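Local coordinates for Non-structural protein 3 (Porcine deltacoronavirus, PDB 6LN0) that is a multidomain replicase protein that probably binds ADP-ribose through its macro domain and cleaves the viral polyprotein through a zinc-bearing papain-like protease domain, at residues Y104-S109 and P120-G125; A137-C142 and Q160-L165; A330-A333 and Y338-H341. One frame throughout, in Å; residues are numbered along the deposited sequence.

Interaction 1. Residues Y104-S109 and P120-G125; sequences YQAYKS and PILGAG
Both key side chains, Tyr107 and Leu122, start with CG anti to their own carbonyl carbon, Tyr107 at chi1 -68° and Leu122 at chi1 -50°, and they reach for each other from opposite directions. The phenol ring carries its hydroxyl up to the backbone of the loop, while the leucine branch comes back over one ring face. CD1 of Leu122 makes a CH-pi contact there, 3.9 Å from the Tyr107 ring centroid and offset toward the rim. Further out, CG of Leu122 sits 3.4 Å from CZ of Tyr107. The same methyl, Leu122 CD1, also meets Ala106 CB at 3.7 Å, so one leucine branch touches two successive residues of the helix. The polar end of the ring is used as well: the backbone N of Leu122 donates to Tyr107 OH at 3.1 Å, with an N-H...O angle of 160°. Ring and loop are thus tied by one hydrogen bond and by packing on a face. Ile121 adds little, its CG2 lying 4.2 Å from Tyr107 OH. Beyond Leu122 the chain enters a glycine-rich loop that in related macro domains lines the ADP-ribose phosphates. Helix 131-141 closes in beside the pair, with Ser134 OG hydrogen-bonded to Leu122 O, and strand 29-34 brings Pro34 against the Leu122 side chain, so the contact joins helix 99-110 to the loop following strand 117-120.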
ATOM      1  N   TYR A 104      33.375   4.155  -9.333  1.00 72.75           N
ATOM      2  CA  TYR A 104      32.883   4.644  -8.051  1.00 72.17           C
ATOM      3  C   TYR A 104      33.972   5.381  -7.291  1.00 68.46           C
ATOM      4  O   TYR A 104      33.716   6.432  -6.691  1.00 66.87           O
ATOM      5  CB  TYR A 104      32.337   3.491  -7.201  1.00 74.41           C
ATOM      6  CG  TYR A 104      32.225   3.840  -5.729  1.00 68.39           C
ATOM      7  CD1 TYR A 104      31.146   4.570  -5.251  1.00 68.21           C
ATOM      8  CD2 TYR A 104      33.215   3.466  -4.828  1.00 70.66           C
ATOM      9  CE1 TYR A 104      31.046   4.902  -3.912  1.00 72.83           C
ATOM     10  CE2 TYR A 104      33.129   3.795  -3.494  1.00 74.03           C
ATOM     11  CZ  TYR A 104      32.043   4.511  -3.039  1.00 76.45           C
ATOM     12  OH  TYR A 104      31.961   4.838  -1.706  1.00 79.00           O
ATOM     13  N   GLN A 105      35.187   4.846  -7.286  1.00 68.59           N
ATOM     14  CA  GLN A 105      36.257   5.558  -6.611  1.00 70.92           C
ATOM     15  C   GLN A 105      36.749   6.763  -7.410  1.00 72.84           C
ATOM     16  O   GLN A 105      37.563   7.536  -6.893  1.00 71.02           O
ATOM     17  CB  GLN A 105      37.411   4.601  -6.288  1.00 72.68           C
ATOM     18  CG  GLN A 105      37.071   3.548  -5.213  1.00 76.37           C
ATOM     19  CD  GLN A 105      37.163   4.084  -3.784  1.00 81.27           C
ATOM     20  OE1 GLN A 105      37.863   5.067  -3.521  1.00 85.96           O
ATOM     21  NE2 GLN A 105      36.449   3.439  -2.857  1.00 78.77           N
ATOM     22  N   ALA A 106      36.264   6.957  -8.643  1.00 68.68           N
ATOM     23  CA  ALA A 106      36.564   8.197  -9.349  1.00 67.14           C
ATOM     24  C   ALA A 106      35.650   9.320  -8.888  1.00 64.08           C
ATOM     25  O   ALA A 106      36.108  10.443  -8.657  1.00 61.70           O
ATOM     26  CB  ALA A 106      36.446   7.999 -10.859  1.00 69.72           C
ATOM     27  N   TYR A 107      34.359   9.040  -8.725  1.00 65.76           N
ATOM     28  CA  TYR A 107      33.449  10.076  -8.240  1.00 63.58           C
ATOM     29  C   TYR A 107      33.674  10.366  -6.762  1.00 64.40           C
ATOM     30  O   TYR A 107      33.493  11.508  -6.317  1.00 59.24           O
ATOM     31  CB  TYR A 107      32.006   9.661  -8.476  1.00 62.10           C
ATOM     32  CG  TYR A 107      31.606   9.621  -9.922  1.00 62.13           C
ATOM     33  CD1 TYR A 107      31.752   8.464 -10.666  1.00 64.78           C
ATOM     34  CD2 TYR A 107      31.061  10.738 -10.540  1.00 62.31           C
ATOM     35  CE1 TYR A 107      31.377   8.418 -11.984  1.00 64.14           C
ATOM     36  CE2 TYR A 107      30.683  10.705 -11.861  1.00 61.12           C
ATOM     37  CZ  TYR A 107      30.838   9.539 -12.578  1.00 61.59           C
ATOM     38  OH  TYR A 107      30.460   9.491 -13.900  1.00 64.23           O
ATOM     39  N   LYS A 108      34.019   9.330  -5.981  1.00 67.57           N
ATOM     40  CA  LYS A 108      34.461   9.539  -4.605  1.00 66.16           C
ATOM     41  C   LYS A 108      35.647  10.479  -4.584  1.00 65.55           C
ATOM     42  O   LYS A 108      35.735  11.384  -3.746  1.00 66.40           O
ATOM     43  CB  LYS A 108      34.842   8.202  -3.957  1.00 67.62           C
ATOM     44  CG  LYS A 108      34.813   8.206  -2.423  1.00 76.28           C
ATOM     45  CD  LYS A 108      35.818   7.212  -1.806  1.00 77.92           C
ATOM     46  CE  LYS A 108      35.815   7.282  -0.274  1.00 72.26           C
ATOM     47  NZ  LYS A 108      36.949   8.083   0.275  1.00 76.68           N
ATOM     48  N   SER A 109      36.558  10.283  -5.527  1.00 66.09           N
ATOM     49  CA  SER A 109      37.736  11.113  -5.655  1.00 62.52           C
ATOM     50  C   SER A 109      37.394  12.570  -5.944  1.00 59.23           C
ATOM     51  O   SER A 109      38.194  13.455  -5.627  1.00 57.89           O
ATOM     52  CB  SER A 109      38.613  10.513  -6.751  1.00 60.29           C
ATOM     53  OG  SER A 109      39.558  11.438  -7.216  1.00 71.55           O
ATOM     54  N   PRO A 120      31.210  16.487 -16.468  1.00 61.16           N
ATOM     55  CA  PRO A 120      30.968  15.608 -17.617  1.00 61.51           C
ATOM     56  C   PRO A 120      30.911  14.163 -17.145  1.00 62.15           C
ATOM     57  O   PRO A 120      31.797  13.698 -16.423  1.00 62.07           O
ATOM     58  CB  PRO A 120      32.187  15.857 -18.517  1.00 60.80           C
ATOM     59  CG  PRO A 120      33.205  16.576 -17.622  1.00 54.83           C
ATOM     60  CD  PRO A 120      32.367  17.370 -16.682  1.00 55.42           C
ATOM     61  N   ILE A 121      29.858  13.451 -17.557  1.00 62.94           N
ATOM     62  CA  ILE A 121      29.727  12.052 -17.169  1.00 64.73           C
ATOM     63  C   ILE A 121      30.980  11.305 -17.590  1.00 65.84           C
ATOM     64  O   ILE A 121      31.461  11.455 -18.721  1.00 71.10           O
ATOM     65  CB  ILE A 121      28.464  11.441 -17.788  1.00 66.02           C
ATOM     66  CG1 ILE A 121      27.234  12.150 -17.239  1.00 63.53           C
ATOM     67  CG2 ILE A 121      28.394   9.952 -17.508  1.00 66.19           C
ATOM     68  CD1 ILE A 121      26.055  12.021 -18.128  1.00 70.06           C
ATOM     69  N   LEU A 122      31.549  10.543 -16.658  1.00 63.20           N
ATOM     70  CA  LEU A 122      32.818   9.875 -16.897  1.00 67.77           C
ATOM     71  C   LEU A 122      32.609   8.668 -17.797  1.00 71.71           C
ATOM     72  O   LEU A 122      31.545   8.049 -17.801  1.00 70.51           O
ATOM     73  CB  LEU A 122      33.464   9.441 -15.576  1.00 65.88           C
ATOM     74  CG  LEU A 122      33.604  10.447 -14.424  1.00 67.58           C
ATOM     75  CD1 LEU A 122      34.507   9.871 -13.334  1.00 66.14           C
ATOM     76  CD2 LEU A 122      34.132  11.817 -14.901  1.00 65.51           C
ATOM     77  N   GLY A 123      33.636   8.340 -18.572  1.00 76.20           N
ATOM     78  CA  GLY A 123      33.552   7.185 -19.442  1.00 75.07           C
ATOM     79  C   GLY A 123      32.836   7.418 -20.751  1.00 77.41           C
ATOM     80  O   GLY A 123      32.184   6.500 -21.265  1.00 83.03           O
ATOM     81  N   ALA A 124      32.920   8.622 -21.307  1.00 79.18           N
ATOM     82  CA  ALA A 124      32.504   8.827 -22.683  1.00 81.42           C
ATOM     83  C   ALA A 124      33.638   8.428 -23.634  1.00 80.87           C
ATOM     84  O   ALA A 124      34.780   8.188 -23.226  1.00 75.13           O
ATOM     85  CB  ALA A 124      32.074  10.277 -22.910  1.00 68.53           C
ATOM     86  N   GLY A 125      33.308   8.341 -24.917  1.00 82.79           N
ATOM     87  CA  GLY A 125      34.239   7.867 -25.917  1.00 83.78           C
ATOM     88  C   GLY A 125      34.003   6.407 -26.274  1.00 87.09           C
ATOM     89  O   GLY A 125      33.323   5.659 -25.566  1.00 89.56           O
TER

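Interaction 2. Residues A137-C142 and Q160-L165; sequences AFRKAC and QVWDAL
Phe138 meets Trp162 with its ring edge: CZ3 of the indole lies in the plane of the phenyl ring, and CH2 beside it is 3.8 Å from CE2 of Phe138. The pair belongs to the three-layer alpha/beta/alpha sandwich of the macro domain: helix 131-141 is the crossover between the adjacent parallel strands 117-120 and 146-152, and helix 158-165 follows the latter. One face of that phenyl ring carries CB of Cys142, one turn further along, 4.0 Å above the plane and toward the rim. The phenyl and the six-membered ring of the indole meet obliquely, centroids 5.9 Å apart and planes at 48°, so it is neither a stack nor a T. A third flat group, the guanidinium of Arg139, has the carbonyl O of Leu165 over the centre of one face. The two helix segments cross at -46° with their axes 11.8 Å apart, a gap spanned by large side chains. Phe138 and Trp162 each have CG anti to the backbone N and reach the sheet beneath; both touch Val14 of strand 10-17, and Phe138 also packs on Val149 and Leu151 of strand 146-152.

Arg139 lies at the exposed side of the contact. Its CD touches two residues of the other helix, CZ3 of Trp162 and, at 4.0 Å, CB of Leu165. A bend at chi3 (-36°) then turns the guanidinium broadside to the carbonyl. Positive charge and carbonyl dipole probably attract, but no N-H points at the oxygen well enough for a hydrogen bond: the closest guanidinium atom to Leu165 O is the carbon, Arg139 CZ, at 3.2 Å.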
ATOM      1  N   ALA A 137      27.438   4.721 -10.488  1.00 74.56           N
ATOM      2  CA  ALA A 137      28.589   4.983  -9.628  1.00 70.78           C
ATOM      3  C   ALA A 137      28.455   6.340  -8.957  1.00 66.61           C
ATOM      4  O   ALA A 137      28.779   6.495  -7.776  1.00 67.29           O
ATOM      5  CB  ALA A 137      29.885   4.908 -10.432  1.00 71.15           C
ATOM      6  N   PHE A 138      27.922   7.320  -9.685  1.00 64.56           N
ATOM      7  CA  PHE A 138      27.874   8.679  -9.165  1.00 67.66           C
ATOM      8  C   PHE A 138      26.881   8.803  -8.018  1.00 69.71           C
ATOM      9  O   PHE A 138      27.187   9.437  -6.997  1.00 67.77           O
ATOM     10  CB  PHE A 138      27.530   9.658 -10.284  1.00 60.18           C
ATOM     11  CG  PHE A 138      26.994  10.966  -9.799  1.00 58.59           C
ATOM     12  CD1 PHE A 138      27.843  11.916  -9.256  1.00 61.87           C
ATOM     13  CD2 PHE A 138      25.648  11.257  -9.904  1.00 58.54           C
ATOM     14  CE1 PHE A 138      27.355  13.136  -8.815  1.00 60.40           C
ATOM     15  CE2 PHE A 138      25.144  12.464  -9.469  1.00 62.97           C
ATOM     16  CZ  PHE A 138      26.000  13.412  -8.919  1.00 64.36           C
ATOM     17  N   ARG A 139      25.683   8.215  -8.161  1.00 69.05           N
ATOM     18  CA  ARG A 139      24.733   8.286  -7.053  1.00 67.92           C
ATOM     19  C   ARG A 139      25.230   7.487  -5.852  1.00 66.83           C
ATOM     20  O   ARG A 139      25.011   7.896  -4.708  1.00 67.36           O
ATOM     21  CB  ARG A 139      23.343   7.830  -7.497  1.00 68.82           C
ATOM     22  CG  ARG A 139      23.333   6.690  -8.504  1.00 75.83           C
ATOM     23  CD  ARG A 139      21.929   6.455  -9.089  1.00 75.35           C
ATOM     24  NE  ARG A 139      20.884   6.679  -8.093  1.00 76.20           N
ATOM     25  CZ  ARG A 139      20.403   5.741  -7.283  1.00 74.72           C
ATOM     26  NH1 ARG A 139      20.867   4.492  -7.349  1.00 70.73           N
ATOM     27  NH2 ARG A 139      19.458   6.063  -6.408  1.00 69.50           N
ATOM     28  N   LYS A 140      25.953   6.390  -6.083  1.00 64.98           N
ATOM     29  CA  LYS A 140      26.568   5.671  -4.968  1.00 68.65           C
ATOM     30  C   LYS A 140      27.614   6.523  -4.240  1.00 70.84           C
ATOM     31  O   LYS A 140      27.847   6.327  -3.041  1.00 73.47           O
ATOM     32  CB  LYS A 140      27.206   4.369  -5.468  1.00 68.31           C
ATOM     33  CG  LYS A 140      26.237   3.192  -5.626  1.00 73.04           C
ATOM     34  CD  LYS A 140      26.957   1.973  -6.200  1.00 76.92           C
ATOM     35  CE  LYS A 140      25.991   0.836  -6.504  1.00 84.46           C
ATOM     36  NZ  LYS A 140      26.498  -0.007  -7.635  1.00 75.89           N
ATOM     37  N   ALA A 141      28.260   7.464  -4.939  1.00 71.68           N
ATOM     38  CA  ALA A 141      29.326   8.252  -4.333  1.00 62.09           C
ATOM     39  C   ALA A 141      28.877   9.629  -3.879  1.00 61.99           C
ATOM     40  O   ALA A 141      29.521  10.215  -2.990  1.00 61.80           O
ATOM     41  CB  ALA A 141      30.499   8.406  -5.305  1.00 68.31           C
ATOM     42  N   CYS A 142      27.801  10.153  -4.450  1.00 57.99           N
ATOM     43  CA  CYS A 142      27.385  11.506  -4.134  1.00 64.33           C
ATOM     44  C   CYS A 142      26.972  11.628  -2.677  1.00 73.51           C
ATOM     45  O   CYS A 142      26.053  10.910  -2.242  1.00 74.85           O
ATOM     46  CB  CYS A 142      26.240  11.897  -5.074  1.00 63.45           C
ATOM     47  SG  CYS A 142      25.889  13.652  -5.071  1.00 70.32           S
ATOM     48  N   GLN A 160      17.058  10.023 -19.533  1.00 80.89           N
ATOM     49  CA  GLN A 160      16.244   8.873 -19.148  1.00 81.12           C
ATOM     50  C   GLN A 160      17.023   7.907 -18.262  1.00 77.87           C
ATOM     51  O   GLN A 160      16.530   7.486 -17.204  1.00 78.26           O
ATOM     52  CB  GLN A 160      15.716   8.118 -20.376  1.00 80.90           C
ATOM     53  CG  GLN A 160      14.536   8.785 -21.041  1.00 85.06           C
ATOM     54  CD  GLN A 160      14.832   9.140 -22.478  1.00 94.16           C
ATOM     55  OE1 GLN A 160      15.290   8.295 -23.256  1.00 98.24           O
ATOM     56  NE2 GLN A 160      14.576  10.390 -22.845  1.00 96.90           N
ATOM     57  N   VAL A 161      18.228   7.518 -18.698  1.00 71.68           N
ATOM     58  CA  VAL A 161      19.067   6.633 -17.892  1.00 67.45           C
ATOM     59  C   VAL A 161      19.183   7.176 -16.475  1.00 71.45           C
ATOM     60  O   VAL A 161      19.191   6.417 -15.496  1.00 72.83           O
ATOM     61  CB  VAL A 161      20.445   6.455 -18.556  1.00 67.39           C
ATOM     62  CG1 VAL A 161      21.355   5.603 -17.703  1.00 63.91           C
ATOM     63  CG2 VAL A 161      20.282   5.848 -19.933  1.00 72.15           C
ATOM     64  N   TRP A 162      19.219   8.505 -16.344  1.00 69.53           N
ATOM     65  CA  TRP A 162      19.257   9.121 -15.023  1.00 69.89           C
ATOM     66  C   TRP A 162      17.925   8.944 -14.308  1.00 65.42           C
ATOM     67  O   TRP A 162      17.882   8.484 -13.165  1.00 63.86           O
ATOM     68  CB  TRP A 162      19.617  10.609 -15.144  1.00 64.74           C
ATOM     69  CG  TRP A 162      19.671  11.363 -13.840  1.00 55.45           C
ATOM     70  CD1 TRP A 162      18.953  12.477 -13.512  1.00 58.10           C
ATOM     71  CD2 TRP A 162      20.495  11.068 -12.706  1.00 51.75           C
ATOM     72  NE1 TRP A 162      19.266  12.885 -12.232  1.00 57.93           N
ATOM     73  CE2 TRP A 162      20.214  12.037 -11.719  1.00 57.36           C
ATOM     74  CE3 TRP A 162      21.430  10.069 -12.421  1.00 56.51           C
ATOM     75  CZ2 TRP A 162      20.836  12.033 -10.469  1.00 57.51           C
ATOM     76  CZ3 TRP A 162      22.056  10.070 -11.183  1.00 56.16           C
ATOM     77  CH2 TRP A 162      21.756  11.043 -10.224  1.00 57.16           C
ATOM     78  N   ASP A 163      16.831   9.301 -14.976  1.00 68.24           N
ATOM     79  CA  ASP A 163      15.511   9.218 -14.364  1.00 72.62           C
ATOM     80  C   ASP A 163      15.181   7.795 -13.908  1.00 74.16           C
ATOM     81  O   ASP A 163      14.596   7.601 -12.837  1.00 69.67           O
ATOM     82  CB  ASP A 163      14.467   9.728 -15.353  1.00 76.21           C
ATOM     83  CG  ASP A 163      13.178  10.125 -14.679  1.00 84.76           C
ATOM     84  OD1 ASP A 163      13.146  10.154 -13.428  1.00 88.65           O
ATOM     85  OD2 ASP A 163      12.195  10.407 -15.400  1.00 85.91           O
ATOM     86  N   ALA A 164      15.561   6.785 -14.699  1.00 72.98           N
ATOM     87  CA  ALA A 164      15.287   5.400 -14.321  1.00 69.86           C
ATOM     88  C   ALA A 164      16.068   4.995 -13.076  1.00 72.69           C
ATOM     89  O   ALA A 164      15.514   4.370 -12.164  1.00 74.78           O
ATOM     90  CB  ALA A 164      15.619   4.465 -15.484  1.00 68.30           C
ATOM     91  N   LEU A 165      17.351   5.353 -13.016  1.00 72.55           N
ATOM     92  CA  LEU A 165      18.205   4.984 -11.895  1.00 70.68           C
ATOM     93  C   LEU A 165      17.747   5.587 -10.573  1.00 67.22           C
ATOM     94  O   LEU A 165      18.195   5.126  -9.518  1.00 70.66           O
ATOM     95  CB  LEU A 165      19.646   5.401 -12.185  1.00 70.86           C
ATOM     96  CG  LEU A 165      20.454   4.358 -12.953  1.00 72.44           C
ATOM     97  CD1 LEU A 165      21.735   4.973 -13.492  1.00 77.15           C
ATOM     98  CD2 LEU A 165      20.758   3.171 -12.065  1.00 69.24           C
TER

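Interaction 3. Residues A330-A333 and Y338-H341; sequences ATTA and YFNH
Tyr338 opens the returning strand of this antiparallel hairpin as the non-hydrogen-bonded partner of Thr331, the two CA atoms 4.4 Å apart. The CG2 methyl of Thr331 lies 4.0 Å from Tyr338 CA and near the plane of the tyrosine ring, at its edge. Tyr338 CA also makes a CA-H...O contact with Ala330 O at 3.3 Å. Next comes Phe339, the hydrogen-bonded partner of Ala330. Its N donates to Ala330 O at 2.9 Å, and Ala330 N returns a bond to Phe339 O at 3.0 Å, closing the small ring of this pair. With chi1 at 65°, CG of Phe339 stands between the backbone N and the carbonyl carbon, and the phenyl ring swings back across the neighbouring strand. There its CZ meets Ala330 CB at 3.8 Å, while CE1 touches Thr332 CG2 at the same distance of 3.8 Å. This methyl thus packs against the ring obliquely, while Thr332 OG1 is hydrogen-bonded to Thr337 N in the connection. That connection carries the zinc ligands Cys334 and Cys335; Cys360 and Cys363 complete the site, consistent with the zinc-binding fingers of coronavirus papain-like proteases. By His341 the pairing has moved back to Phe328. Within the mixed sheet, strand 365-371 flanks 327-332, with Phe369 touching Ala330 and Phe339, and strand 376-383 lies beyond 338-346.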
ATOM      1  N   ALA A 330     -40.741  -1.078  22.598  1.00 37.91           N
ATOM      2  CA  ALA A 330     -41.541  -1.960  23.447  1.00 39.59           C
ATOM      3  C   ALA A 330     -41.597  -1.433  24.882  1.00 39.61           C
ATOM      4  O   ALA A 330     -40.946  -0.448  25.231  1.00 39.22           O
ATOM      5  CB  ALA A 330     -40.987  -3.386  23.427  1.00 34.58           C
ATOM      6  N   THR A 331     -42.392  -2.109  25.715  1.00 36.19           N
ATOM      7  CA  THR A 331     -42.457  -1.847  27.147  1.00 37.24           C
ATOM      8  C   THR A 331     -42.049  -3.098  27.917  1.00 39.55           C
ATOM      9  O   THR A 331     -42.326  -4.239  27.496  1.00 36.32           O
ATOM     10  CB  THR A 331     -43.868  -1.410  27.602  1.00 36.37           C
ATOM     11  OG1 THR A 331     -44.851  -2.268  27.014  1.00 42.95           O
ATOM     12  CG2 THR A 331     -44.162   0.038  27.198  1.00 38.53           C
ATOM     13  N   THR A 332     -41.391  -2.891  29.047  1.00 35.09           N
ATOM     14  CA  THR A 332     -40.952  -4.047  29.814  1.00 39.35           C
ATOM     15  C   THR A 332     -42.130  -4.683  30.551  1.00 42.04           C
ATOM     16  O   THR A 332     -43.137  -4.035  30.846  1.00 45.13           O
ATOM     17  CB  THR A 332     -39.850  -3.650  30.802  1.00 44.30           C
ATOM     18  OG1 THR A 332     -40.301  -2.585  31.647  1.00 40.39           O
ATOM     19  CG2 THR A 332     -38.602  -3.180  30.061  1.00 37.11           C
ATOM     20  N   ALA A 333     -42.015  -5.977  30.811  1.00 45.17           N
ATOM     21  CA  ALA A 333     -43.004  -6.653  31.641  1.00 38.87           C
ATOM     22  C   ALA A 333     -42.779  -6.362  33.118  1.00 45.90           C
ATOM     23  O   ALA A 333     -43.737  -6.312  33.894  1.00 52.24           O
ATOM     24  CB  ALA A 333     -42.969  -8.156  31.386  1.00 36.29           C
ATOM     25  N   TYR A 338     -40.997   2.173  28.641  1.00 41.74           N
ATOM     26  CA  TYR A 338     -40.845   2.207  27.187  1.00 43.83           C
ATOM     27  C   TYR A 338     -39.379   2.324  26.808  1.00 38.59           C
ATOM     28  O   TYR A 338     -38.617   3.041  27.465  1.00 38.44           O
ATOM     29  CB  TYR A 338     -41.607   3.394  26.621  1.00 41.55           C
ATOM     30  CG  TYR A 338     -41.593   3.585  25.129  1.00 40.56           C
ATOM     31  CD1 TYR A 338     -42.482   2.901  24.306  1.00 40.34           C
ATOM     32  CD2 TYR A 338     -40.752   4.526  24.542  1.00 43.49           C
ATOM     33  CE1 TYR A 338     -42.507   3.123  22.914  1.00 42.01           C
ATOM     34  CE2 TYR A 338     -40.764   4.749  23.159  1.00 43.34           C
ATOM     35  CZ  TYR A 338     -41.644   4.057  22.353  1.00 42.64           C
ATOM     36  OH  TYR A 338     -41.650   4.304  20.990  1.00 46.15           O
ATOM     37  N   PHE A 339     -38.988   1.632  25.735  1.00 37.92           N
ATOM     38  CA  PHE A 339     -37.613   1.705  25.238  1.00 39.53           C
ATOM     39  C   PHE A 339     -37.578   1.384  23.754  1.00 37.80           C
ATOM     40  O   PHE A 339     -38.512   0.812  23.197  1.00 37.87           O
ATOM     41  CB  PHE A 339     -36.673   0.738  25.968  1.00 33.67           C
ATOM     42  CG  PHE A 339     -37.016  -0.708  25.739  1.00 38.23           C
ATOM     43  CD1 PHE A 339     -38.018  -1.332  26.493  1.00 36.15           C
ATOM     44  CD2 PHE A 339     -36.375  -1.438  24.759  1.00 32.38           C
ATOM     45  CE1 PHE A 339     -38.337  -2.664  26.289  1.00 34.58           C
ATOM     46  CE2 PHE A 339     -36.712  -2.779  24.547  1.00 41.48           C
ATOM     47  CZ  PHE A 339     -37.691  -3.386  25.315  1.00 35.57           C
ATOM     48  N   ASN A 340     -36.458   1.732  23.125  1.00 44.26           N
ATOM     49  CA  ASN A 340     -36.223   1.464  21.716  1.00 37.91           C
ATOM     50  C   ASN A 340     -34.982   0.591  21.614  1.00 41.27           C
ATOM     51  O   ASN A 340     -34.099   0.639  22.476  1.00 43.33           O
ATOM     52  CB  ASN A 340     -36.046   2.791  20.927  1.00 36.10           C
ATOM     53  CG  ASN A 340     -36.139   2.599  19.418  1.00 47.80           C
ATOM     54  OD1 ASN A 340     -35.124   2.346  18.731  1.00 45.44           O
ATOM     55  ND2 ASN A 340     -37.357   2.722  18.884  1.00 43.13           N
ATOM     56  N   HIS A 341     -34.906  -0.223  20.572  1.00 39.07           N
ATOM     57  CA  HIS A 341     -33.749  -1.101  20.454  1.00 34.30           C
ATOM     58  C   HIS A 341     -33.451  -1.354  18.988  1.00 35.16           C
ATOM     59  O   HIS A 341     -34.328  -1.776  18.230  1.00 43.92           O
ATOM     60  CB  HIS A 341     -33.980  -2.440  21.184  1.00 37.47           C
ATOM     61  CG  HIS A 341     -32.772  -3.312  21.201  1.00 35.77           C
ATOM     62  ND1 HIS A 341     -31.904  -3.349  22.267  1.00 39.56           N
ATOM     63  CD2 HIS A 341     -32.248  -4.130  20.257  1.00 37.40           C
ATOM     64  CE1 HIS A 341     -30.910  -4.177  21.991  1.00 42.42           C
ATOM     65  NE2 HIS A 341     -31.093  -4.663  20.777  1.00 36.07           N
TER

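In the fold
Interactions 1 and 2 are neighbours in the macro domain, their centres 12 Å apart, and helix 131-141 joins them. Its residues Phe138 and Ala141 touch Tyr107 of interaction 1: Phe138 CD1 comes within 3.7 Å of Tyr107 CD2. The three helices 99-110, 131-141 and 158-165 therefore pack in succession, and interaction 1 is the one that reaches the loop expected to line the ADP-ribose pocket. Interaction 3 stands apart in the protease domain, beside zinc, with the Thr332 side chain about 4 Å from the metal. Its centre is about 84 Å from that of interaction 1 and 73 Å from that of interaction 2, on the opposite side of the chain's centre.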